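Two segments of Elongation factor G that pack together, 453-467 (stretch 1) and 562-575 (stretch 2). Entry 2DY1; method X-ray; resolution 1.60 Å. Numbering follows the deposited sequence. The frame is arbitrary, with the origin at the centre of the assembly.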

# COMPACT_ATOMS: atom_id res chain seq x y z
N LYS A 453 1.81 19.44 -13.15
CA LYS A 453 1.15 20.32 -14.12
C LYS A 453 -0.11 19.61 -14.61
O LYS A 453 -0.12 18.39 -14.75
N VAL A 454 -1.17 20.38 -14.87
CA VAL A 454 -2.42 19.80 -15.34
C VAL A 454 -2.33 19.56 -16.84
O VAL A 454 -1.86 20.41 -17.60
N PRO A 455 -2.77 18.38 -17.29
CA PRO A 455 -2.73 18.07 -18.72
C PRO A 455 -3.91 18.68 -19.49
O PRO A 455 -4.85 17.98 -19.87
N TYR A 456 -3.86 20.00 -19.68
CA TYR A 456 -4.90 20.70 -20.42
C TYR A 456 -4.88 20.21 -21.86
O TYR A 456 -3.89 19.67 -22.34
N ARG A 457 -6.00 20.38 -22.54
CA ARG A 457 -6.08 19.97 -23.93
C ARG A 457 -6.86 21.03 -24.67
O ARG A 457 -7.24 22.05 -24.09
N GLU A 458 -7.08 20.81 -25.96
CA GLU A 458 -7.81 21.77 -26.77
C GLU A 458 -8.75 21.05 -27.71
O GLU A 458 -8.61 19.86 -27.94
N THR A 459 -9.73 21.79 -28.24
CA THR A 459 -10.66 21.22 -29.20
C THR A 459 -11.21 22.36 -30.04
O THR A 459 -10.79 23.52 -29.89
N ILE A 460 -12.15 22.05 -30.93
CA ILE A 460 -12.73 23.07 -31.80
C ILE A 460 -14.24 23.18 -31.64
O ILE A 460 -14.90 22.20 -31.31
N LYS A 461 -14.78 24.37 -31.91
CA LYS A 461 -16.21 24.60 -31.78
C LYS A 461 -16.98 24.75 -33.09
O LYS A 461 -18.21 24.65 -33.11
N LYS A 462 -16.27 24.97 -34.19
CA LYS A 462 -16.94 25.11 -35.47
C LYS A 462 -16.18 24.44 -36.61
O LYS A 462 -14.97 24.20 -36.52
N VAL A 463 -16.91 24.12 -37.67
CA VAL A 463 -16.33 23.47 -38.83
C VAL A 463 -15.48 24.45 -39.61
O VAL A 463 -15.79 25.64 -39.67
N ALA A 464 -14.41 23.95 -40.21
CA ALA A 464 -13.53 24.77 -41.03
C ALA A 464 -12.78 23.86 -41.99
O ALA A 464 -12.65 22.66 -41.75
N GLU A 465 -12.30 24.42 -43.08
CA GLU A 465 -11.55 23.63 -44.04
C GLU A 465 -10.57 24.50 -44.79
O GLU A 465 -10.72 25.72 -44.87
N GLY A 466 -9.54 23.86 -45.31
CA GLY A 466 -8.52 24.59 -46.01
C GLY A 466 -7.42 23.72 -46.53
O GLY A 466 -7.44 22.49 -46.39
N GLN A 467 -6.42 24.37 -47.08
CA GLN A 467 -5.33 23.68 -47.71
C GLN A 467 -3.99 23.74 -47.02
O GLN A 467 -3.62 24.75 -46.43
N LYS A 562 -3.46 25.44 -39.98
CA LYS A 562 -4.26 26.49 -40.60
C LYS A 562 -5.74 26.33 -40.31
O LYS A 562 -6.41 27.27 -39.89
N VAL A 563 -6.26 25.12 -40.52
CA VAL A 563 -7.67 24.89 -40.31
C VAL A 563 -8.14 24.99 -38.86
O VAL A 563 -9.19 25.56 -38.58
N MET A 564 -7.36 24.44 -37.92
CA MET A 564 -7.78 24.51 -36.53
C MET A 564 -7.97 25.96 -36.07
O MET A 564 -8.87 26.25 -35.27
N ALA A 565 -7.14 26.86 -36.58
CA ALA A 565 -7.23 28.27 -36.20
C ALA A 565 -8.53 28.93 -36.66
O ALA A 565 -8.98 29.93 -36.09
N GLU A 566 -9.14 28.37 -37.70
CA GLU A 566 -10.39 28.91 -38.23
C GLU A 566 -11.56 28.16 -37.63
O GLU A 566 -12.72 28.48 -37.91
N ALA A 567 -11.27 27.17 -36.79
CA ALA A 567 -12.32 26.34 -36.21
C ALA A 567 -12.75 26.69 -34.79
O ALA A 567 -13.32 25.85 -34.09
N HIS A 568 -12.49 27.93 -34.38
CA HIS A 568 -12.85 28.40 -33.04
C HIS A 568 -12.39 27.45 -31.93
O HIS A 568 -13.19 26.78 -31.27
N PRO A 569 -11.08 27.38 -31.73
CA PRO A 569 -10.46 26.52 -30.72
C PRO A 569 -10.78 26.99 -29.30
O PRO A 569 -10.93 28.19 -29.05
N VAL A 570 -10.90 26.04 -28.38
CA VAL A 570 -11.19 26.34 -26.98
C VAL A 570 -10.38 25.44 -26.06
O VAL A 570 -10.03 24.32 -26.43
N LEU A 571 -10.11 25.94 -24.85
CA LEU A 571 -9.33 25.21 -23.85
C LEU A 571 -10.17 24.22 -23.05
O LEU A 571 -11.30 24.53 -22.65
N LEU A 572 -9.62 23.03 -22.82
CA LEU A 572 -10.31 22.00 -22.06
C LEU A 572 -9.45 21.63 -20.85
O LEU A 572 -8.23 21.75 -20.89
N GLU A 573 -10.09 21.20 -19.77
CA GLU A 573 -9.36 20.79 -18.57
C GLU A 573 -9.94 19.48 -18.08
O GLU A 573 -11.10 19.17 -18.32
N PRO A 574 -9.12 18.67 -17.39
CA PRO A 574 -9.69 17.41 -16.92
C PRO A 574 -10.58 17.59 -15.69
O PRO A 574 -10.26 18.35 -14.78
N ILE A 575 -11.71 16.89 -15.71
CA ILE A 575 -12.69 16.91 -14.62
C ILE A 575 -12.65 15.54 -13.96
O ILE A 575 -12.63 14.52 -14.63

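The two stretches form a two-part contact: an antiparallel strand pair with side chains on both faces, followed by a strand lying against a helix through small apolar side chains.

In the strand pair, backbone hydrogen bonds join Arg-457 to Leu-572 and Thr-459 to Val-570, two for each pair. They set which side chains become neighbours. Arg-457, Thr-459, Val-570 and Leu-572 share one face. Thr-459 (chi1 t) places CG2 3.5 Å from CG2 of Val-570 (chi1 m). CB of Thr-459 lies 3.8 Å from CD1 of Leu-572, whose rotamer is m, t. OG1 of Thr-459 is hydrogen-bonded elsewhere in the structure. Arg-457 contributes mainly its base, with CB 4.5 Å from CB of Leu-572; the end of the side chain leads away.

Glu-458, Ile-460, Pro-569 and Leu-571 occupy the other face. Leu-571 (t, p) brings CD1 to 4.2 Å from CB of Tyr-456. Glu-458 (m, t) has OE1 3.2 Å from CE of Met-564, whose three chi angles are all t. This extended form carries the end of Met-564 nearer to stretch 1. Ile-460 (p, t) packs CG2 3.5 Å from CB of Ala-567 and 3.9 Å from CG of Met-564.

At the start of stretch 1, Val-454 (chi1 t) sets CG1 3.5 Å from CD of Pro-574. The two proline rings meet with CG of Pro-455 4.2 Å from CG of Pro-574. Tyr-456 (chi1 m) turns its ring edge to stretch 2: CD1 is 3.4 Å from O of Leu-572, and CE1 is 3.6 Å from CB of Glu-573 (p, t). One water bridges these residues, 2.9 Å from OH of Tyr-456 and donating to OE1 of Glu-573 at 2.7 Å.

Around the turn, the long side chain of Lys-461 (m, t, t, t) runs past His-568 (chi1 t). CD of Lys-461 is 3.4 Å from ND1 of His-568 at the ring edge, and CE of Lys-461 is 3.4 Å from CG1 of Val-570. ND1 of His-568 is buried here without a polar partner. Lys-462 (p, t, t, t) lays CG 3.8 Å from CB of His-568.

Against the helix, Ala-464 points inward. CB of Ala-464 is 3.7 Å from CG1 of Val-563 (chi1 t) and 4.0 Å from CB of Ala-567. Gly-466 has no side chain, and its N comes within 3.5 Å of CG2 of Val-563. Lys-562 (t, t, m, t) reaches across to close this end: NZ donates a 2.6 Å hydrogen bond to O of Gln-467.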

# COMPACT_ATOMS: atom_id res chain seq x y z
CB LYS A 453 2.08 20.59 -15.29
CG LYS A 453 3.29 21.42 -14.93
CD LYS A 453 4.20 21.57 -16.12
CE LYS A 453 5.40 22.44 -15.79
NZ LYS A 453 6.29 22.55 -16.98
CB VAL A 454 -3.61 20.74 -15.06
CG1 VAL A 454 -4.88 20.21 -15.69
CG2 VAL A 454 -3.80 20.87 -13.55
CB PRO A 455 -2.72 16.55 -18.75
CG PRO A 455 -3.58 16.22 -17.57
CD PRO A 455 -3.08 17.17 -16.51
CB TYR A 456 -4.65 22.21 -20.41
CG TYR A 456 -4.84 22.84 -19.06
CD1 TYR A 456 -6.11 23.01 -18.51
CD2 TYR A 456 -3.74 23.25 -18.31
CE1 TYR A 456 -6.28 23.57 -17.24
CE2 TYR A 456 -3.90 23.81 -17.04
CZ TYR A 456 -5.17 23.96 -16.52
OH TYR A 456 -5.31 24.49 -15.25
CB ARG A 457 -6.73 18.60 -24.05
CG ARG A 457 -5.84 17.53 -23.45
CD ARG A 457 -6.21 16.13 -23.85
NE ARG A 457 -5.30 15.18 -23.21
CZ ARG A 457 -5.61 13.91 -23.01
NH1 ARG A 457 -6.78 13.46 -23.42
NH2 ARG A 457 -4.76 13.11 -22.37
CB GLU A 458 -6.83 22.60 -27.61
CG GLU A 458 -5.87 23.45 -26.79
CD GLU A 458 -4.86 24.17 -27.66
OE1 GLU A 458 -5.18 24.48 -28.83
OE2 GLU A 458 -3.74 24.45 -27.17
CB THR A 459 -11.79 20.42 -28.54
OG1 THR A 459 -12.47 19.64 -29.54
CG2 THR A 459 -12.80 21.35 -27.85
CB ILE A 460 -12.39 22.80 -33.28
CG1 ILE A 460 -12.75 21.36 -33.65
CG2 ILE A 460 -10.91 23.05 -33.53
CD1 ILE A 460 -12.57 21.05 -35.16
CB LYS A 461 -16.46 25.82 -30.90
CG LYS A 461 -16.27 25.58 -29.40
CD LYS A 461 -16.74 26.78 -28.59
CE LYS A 461 -16.80 26.48 -27.10
NZ LYS A 461 -17.28 27.66 -26.32
CB LYS A 462 -17.19 26.59 -35.81
CG LYS A 462 -15.95 27.40 -36.13
CD LYS A 462 -16.34 28.85 -36.47
CE LYS A 462 -15.13 29.70 -36.81
NZ LYS A 462 -15.49 31.09 -37.22
CB VAL A 463 -17.42 22.92 -39.76
CG1 VAL A 463 -16.78 22.28 -40.99
CG2 VAL A 463 -18.28 21.90 -39.02
CB ALA A 464 -12.56 25.55 -40.15
CB GLU A 465 -12.50 22.91 -45.02
CG GLU A 465 -13.21 23.83 -46.00
CD GLU A 465 -14.19 23.09 -46.89
OE1 GLU A 465 -14.50 23.63 -47.97
OE2 GLU A 465 -14.65 21.99 -46.50
CB GLN A 467 -5.17 24.21 -49.14
CG GLN A 467 -4.07 23.57 -49.94
CD GLN A 467 -3.88 24.26 -51.29
OE1 GLN A 467 -3.96 25.48 -51.38
NE2 GLN A 467 -3.62 23.48 -52.34
CB LYS A 562 -4.05 26.47 -42.12
CG LYS A 562 -4.93 27.45 -42.88
CD LYS A 562 -4.81 27.27 -44.40
CE LYS A 562 -3.36 27.35 -44.88
NZ LYS A 562 -3.23 27.28 -46.37
CB VAL A 563 -8.09 23.53 -40.91
CG1 VAL A 563 -9.60 23.34 -40.78
CG2 VAL A 563 -7.68 23.48 -42.39
CB MET A 564 -6.77 23.82 -35.61
CG MET A 564 -7.16 23.94 -34.15
SD MET A 564 -5.97 23.20 -33.03
CE MET A 564 -6.76 23.64 -31.44
CB ALA A 565 -6.04 29.02 -36.75
CB GLU A 566 -10.44 28.75 -39.75
CG GLU A 566 -9.14 29.10 -40.47
CD GLU A 566 -9.19 28.78 -41.96
OE1 GLU A 566 -8.16 29.00 -42.65
OE2 GLU A 566 -10.24 28.32 -42.46
CB ALA A 567 -11.91 24.88 -36.30
CB HIS A 568 -14.35 28.63 -32.93
CG HIS A 568 -14.74 29.46 -31.75
ND1 HIS A 568 -15.00 28.92 -30.51
CD2 HIS A 568 -14.85 30.80 -31.60
CE1 HIS A 568 -15.25 29.89 -29.65
NE2 HIS A 568 -15.17 31.04 -30.29
CB PRO A 569 -8.97 26.62 -31.05
CG PRO A 569 -8.84 27.96 -31.69
CD PRO A 569 -10.05 28.03 -32.56
CB VAL A 570 -12.69 26.15 -26.66
CG1 VAL A 570 -13.53 27.08 -27.53
CG2 VAL A 570 -13.10 24.71 -26.85
CB LEU A 571 -8.66 26.20 -22.90
CG LEU A 571 -7.59 25.63 -21.97
CD1 LEU A 571 -6.35 25.26 -22.77
CD2 LEU A 571 -7.24 26.66 -20.91
CB LEU A 572 -10.50 20.74 -22.91
CG LEU A 572 -11.29 20.85 -24.21
CD1 LEU A 572 -11.29 19.50 -24.90
CD2 LEU A 572 -12.73 21.30 -23.93
CB GLU A 573 -9.46 21.86 -17.48
CG GLU A 573 -10.83 21.99 -16.84
CD GLU A 573 -10.85 23.06 -15.76
OE1 GLU A 573 -9.92 23.08 -14.93
OE2 GLU A 573 -11.80 23.88 -15.74
CB PRO A 574 -8.46 16.54 -16.66
CG PRO A 574 -7.40 17.52 -16.35
CD PRO A 574 -7.65 18.67 -17.28
CB ILE A 575 -14.12 17.16 -15.17
CG1 ILE A 575 -14.19 18.52 -15.87
CG2 ILE A 575 -15.14 17.08 -14.02
CD1 ILE A 575 -13.69 19.69 -15.04
O HOH W 1 -8.04 25.00 -14.46